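Local coordinates for phosphoribosyl-glycinamide (GAR) synthetase (Cryptococcus neoformans var. grubii serotype A, PDB 7LVO), which catalyses, through this N-terminal half of a bifunctional enzyme, the ATP-dependent joining of phosphoribosylamine to glycine, the second step of de novo purine synthesis, at residues F133-L142 / M305-L316. Numbering follows the deposited sequence.
With EDO (1,2-ethanediol), chain B.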
# COMPACT_ATOMS: atom_id res chain seq x y z
N PHE A 133 -13.79 1.66 -5.29
CA PHE A 133 -13.14 0.61 -4.50
C PHE A 133 -12.19 1.30 -3.53
O PHE A 133 -11.03 1.59 -3.86
CB PHE A 133 -12.40 -0.38 -5.38
CG PHE A 133 -11.67 -1.45 -4.59
CD1 PHE A 133 -12.36 -2.55 -4.09
CD2 PHE A 133 -10.33 -1.33 -4.34
CE1 PHE A 133 -11.69 -3.52 -3.37
CE2 PHE A 133 -9.65 -2.30 -3.62
CZ PHE A 133 -10.33 -3.39 -3.13
N GLY A 134 -12.69 1.58 -2.33
CA GLY A 134 -11.93 2.28 -1.32
C GLY A 134 -12.82 2.78 -0.22
O GLY A 134 -14.05 2.79 -0.34
N PRO A 135 -12.23 3.21 0.89
CA PRO A 135 -13.02 3.61 2.05
C PRO A 135 -13.65 4.98 1.87
O PRO A 135 -13.16 5.84 1.14
CB PRO A 135 -11.99 3.62 3.19
CG PRO A 135 -10.71 3.96 2.50
CD PRO A 135 -10.78 3.26 1.16
N SER A 136 -14.76 5.16 2.57
CA SER A 136 -15.37 6.48 2.67
C SER A 136 -14.39 7.44 3.33
O SER A 136 -13.44 7.02 3.99
CB SER A 136 -16.66 6.41 3.49
OG SER A 136 -16.37 6.08 4.83
N PRO A 137 -14.59 8.75 3.15
CA PRO A 137 -13.73 9.73 3.84
C PRO A 137 -13.54 9.43 5.32
O PRO A 137 -12.44 9.62 5.86
CB PRO A 137 -14.46 11.05 3.62
CG PRO A 137 -15.21 10.86 2.34
CD PRO A 137 -15.60 9.39 2.28
N ALA A 138 -14.59 8.95 5.99
CA ALA A 138 -14.48 8.62 7.41
C ALA A 138 -13.68 7.34 7.63
O ALA A 138 -12.75 7.31 8.44
CB ALA A 138 -15.87 8.50 8.03
N ALA A 139 -14.04 6.27 6.93
CA ALA A 139 -13.33 5.00 7.10
C ALA A 139 -11.85 5.13 6.76
O ALA A 139 -11.01 4.42 7.33
CB ALA A 139 -13.98 3.92 6.23
N ALA A 140 -11.51 6.03 5.83
CA ALA A 140 -10.11 6.24 5.46
C ALA A 140 -9.27 6.78 6.62
O ALA A 140 -8.04 6.76 6.53
CB ALA A 140 -10.01 7.18 4.26
N MET A 141 -9.91 7.26 7.69
CA MET A 141 -9.17 7.79 8.83
C MET A 141 -8.35 6.72 9.54
O MET A 141 -7.47 7.06 10.33
CB MET A 141 -10.13 8.45 9.81
CG MET A 141 -10.90 9.63 9.23
SD MET A 141 -11.99 10.41 10.44
CE MET A 141 -10.83 11.46 11.32
N LEU A 142 -8.62 5.44 9.29
CA LEU A 142 -7.78 4.38 9.85
C LEU A 142 -6.32 4.58 9.47
O LEU A 142 -5.42 4.20 10.23
CB LEU A 142 -8.26 3.01 9.38
CG LEU A 142 -9.52 2.44 10.02
CD1 LEU A 142 -9.86 1.09 9.37
CD2 LEU A 142 -9.37 2.28 11.52
N MET A 305 -15.65 -1.35 12.74
CA MET A 305 -15.97 -0.21 11.88
C MET A 305 -17.48 -0.09 11.67
O MET A 305 -18.01 1.02 11.64
CB MET A 305 -15.24 -0.33 10.55
CG MET A 305 -13.72 -0.18 10.66
SD MET A 305 -13.20 1.45 11.24
CE MET A 305 -13.38 2.41 9.73
N ARG A 306 -18.18 -1.22 11.52
CA ARG A 306 -19.64 -1.17 11.45
C ARG A 306 -20.22 -0.63 12.76
O ARG A 306 -21.07 0.26 12.75
CB ARG A 306 -20.22 -2.55 11.15
CG ARG A 306 -19.96 -3.05 9.75
CD ARG A 306 -20.99 -4.12 9.34
NE ARG A 306 -21.11 -5.18 10.34
CZ ARG A 306 -20.29 -6.21 10.45
NH1 ARG A 306 -19.24 -6.34 9.65
NH2 ARG A 306 -20.52 -7.14 11.38
N GLU A 307 -19.78 -1.17 13.89
CA GLU A 307 -20.29 -0.71 15.18
C GLU A 307 -20.06 0.78 15.37
O GLU A 307 -20.94 1.50 15.85
CB GLU A 307 -19.63 -1.50 16.31
CG GLU A 307 -19.99 -2.97 16.32
CD GLU A 307 -19.16 -3.78 17.30
OE1 GLU A 307 -18.02 -3.37 17.60
OE2 GLU A 307 -19.67 -4.83 17.78
N ASP A 308 -18.88 1.27 14.97
CA ASP A 308 -18.59 2.70 15.08
C ASP A 308 -19.36 3.53 14.06
O ASP A 308 -19.31 4.76 14.13
CB ASP A 308 -17.09 2.95 14.94
CG ASP A 308 -16.30 2.47 16.14
OD1 ASP A 308 -16.92 2.00 17.11
OD2 ASP A 308 -15.05 2.54 16.11
N GLY A 309 -20.06 2.89 13.13
CA GLY A 309 -20.92 3.59 12.21
C GLY A 309 -20.32 3.94 10.86
O GLY A 309 -20.93 4.72 10.12
N TYR A 310 -19.16 3.41 10.53
CA TYR A 310 -18.49 3.71 9.26
C TYR A 310 -17.83 2.44 8.73
O TYR A 310 -16.62 2.27 8.82
CB TYR A 310 -17.47 4.83 9.43
CG TYR A 310 -18.09 6.10 9.97
CD1 TYR A 310 -18.70 7.01 9.12
CD2 TYR A 310 -18.07 6.39 11.33
CE1 TYR A 310 -19.27 8.17 9.60
CE2 TYR A 310 -18.63 7.54 11.82
CZ TYR A 310 -19.24 8.43 10.96
OH TYR A 310 -19.81 9.59 11.44
N PRO A 311 -18.63 1.52 8.18
CA PRO A 311 -18.06 0.28 7.65
C PRO A 311 -16.94 0.55 6.66
O PRO A 311 -16.91 1.59 6.00
CB PRO A 311 -19.25 -0.40 6.97
CG PRO A 311 -20.46 0.18 7.65
CD PRO A 311 -20.09 1.60 8.01
N PHE A 312 -16.01 -0.40 6.56
CA PHE A 312 -14.84 -0.27 5.71
C PHE A 312 -15.04 -1.10 4.44
O PHE A 312 -15.25 -2.32 4.52
CB PHE A 312 -13.57 -0.73 6.41
CG PHE A 312 -12.33 -0.56 5.57
CD1 PHE A 312 -11.93 -1.57 4.70
CD2 PHE A 312 -11.59 0.61 5.62
CE1 PHE A 312 -10.81 -1.41 3.91
CE2 PHE A 312 -10.45 0.76 4.84
CZ PHE A 312 -10.07 -0.26 3.97
N VAL A 313 -14.96 -0.44 3.29
CA VAL A 313 -15.03 -1.10 1.99
C VAL A 313 -13.74 -0.80 1.25
O VAL A 313 -13.28 0.35 1.23
CB VAL A 313 -16.26 -0.62 1.18
CG1 VAL A 313 -16.30 -1.32 -0.16
CG2 VAL A 313 -17.54 -0.86 1.97
N GLY A 314 -13.15 -1.84 0.66
CA GLY A 314 -11.93 -1.67 -0.11
C GLY A 314 -10.84 -2.64 0.28
O GLY A 314 -11.12 -3.78 0.68
N MET A 315 -9.59 -2.20 0.17
CA MET A 315 -8.42 -3.02 0.49
C MET A 315 -7.89 -2.60 1.85
O MET A 315 -7.34 -1.50 1.99
CB MET A 315 -7.35 -2.89 -0.60
CG MET A 315 -5.97 -3.38 -0.18
SD MET A 315 -6.00 -4.98 0.66
CE MET A 315 -6.79 -6.01 -0.57
N LEU A 316 -8.05 -3.47 2.84
CA LEU A 316 -7.51 -3.23 4.18
C LEU A 316 -6.10 -3.82 4.24
O LEU A 316 -5.92 -5.04 4.22
CB LEU A 316 -8.41 -3.85 5.24
CG LEU A 316 -7.93 -3.66 6.68
CD1 LEU A 316 -8.03 -2.20 7.08
CD2 LEU A 316 -8.71 -4.54 7.64
C1 EDO B . -18.20 10.50 4.67
O1 EDO B . -17.39 9.35 4.95
C2 EDO B . -19.17 10.20 3.54
O2 EDO B . -20.04 9.13 3.92
O HOH W 1 -15.72 2.15 3.36
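Met305, in the last turn of helix 287-307, reaches tip to tip for Leu142 where segment 133-142, from the N-domain part of the chain, lies against the ATP-grasp part of this ligase. From CB its chain bends at chi2 (-63°) and again at chi3 (-79°), which carries SD and CE to Leu142 and Ala139. SD rests against both methyls of Leu142, 3.8 Å from Leu142 CD1, and CE ends 3.7 Å from Ala139 CA; Ala139 CB and Leu142 CD1 also touch this methyl. Phe152 of helix 146-155 packs on Met305 and Leu142 alike. Beside this apolar cluster, Pro135 CB meets Phe312 CE2 at 3.6 Å, the two side chains running the same way, while Ala138 CB touches Tyr310 CD1. At the far end Gly314, at the corner near strand 315-323, sets its CA over one face of the Phe133 ring, a CH-pi contact 3.9 Å from the centroid. Phe133 CG is anti to its own backbone nitrogen (chi1 178°), which lays the ring alongside Met315, CE2 against its CB. Polar backbone groups are bridged by a water that accepts from Val313 N at 2.7 Å, accepts a longer bond from Ser136 N, and donates to Pro311 O at 2.9 Å.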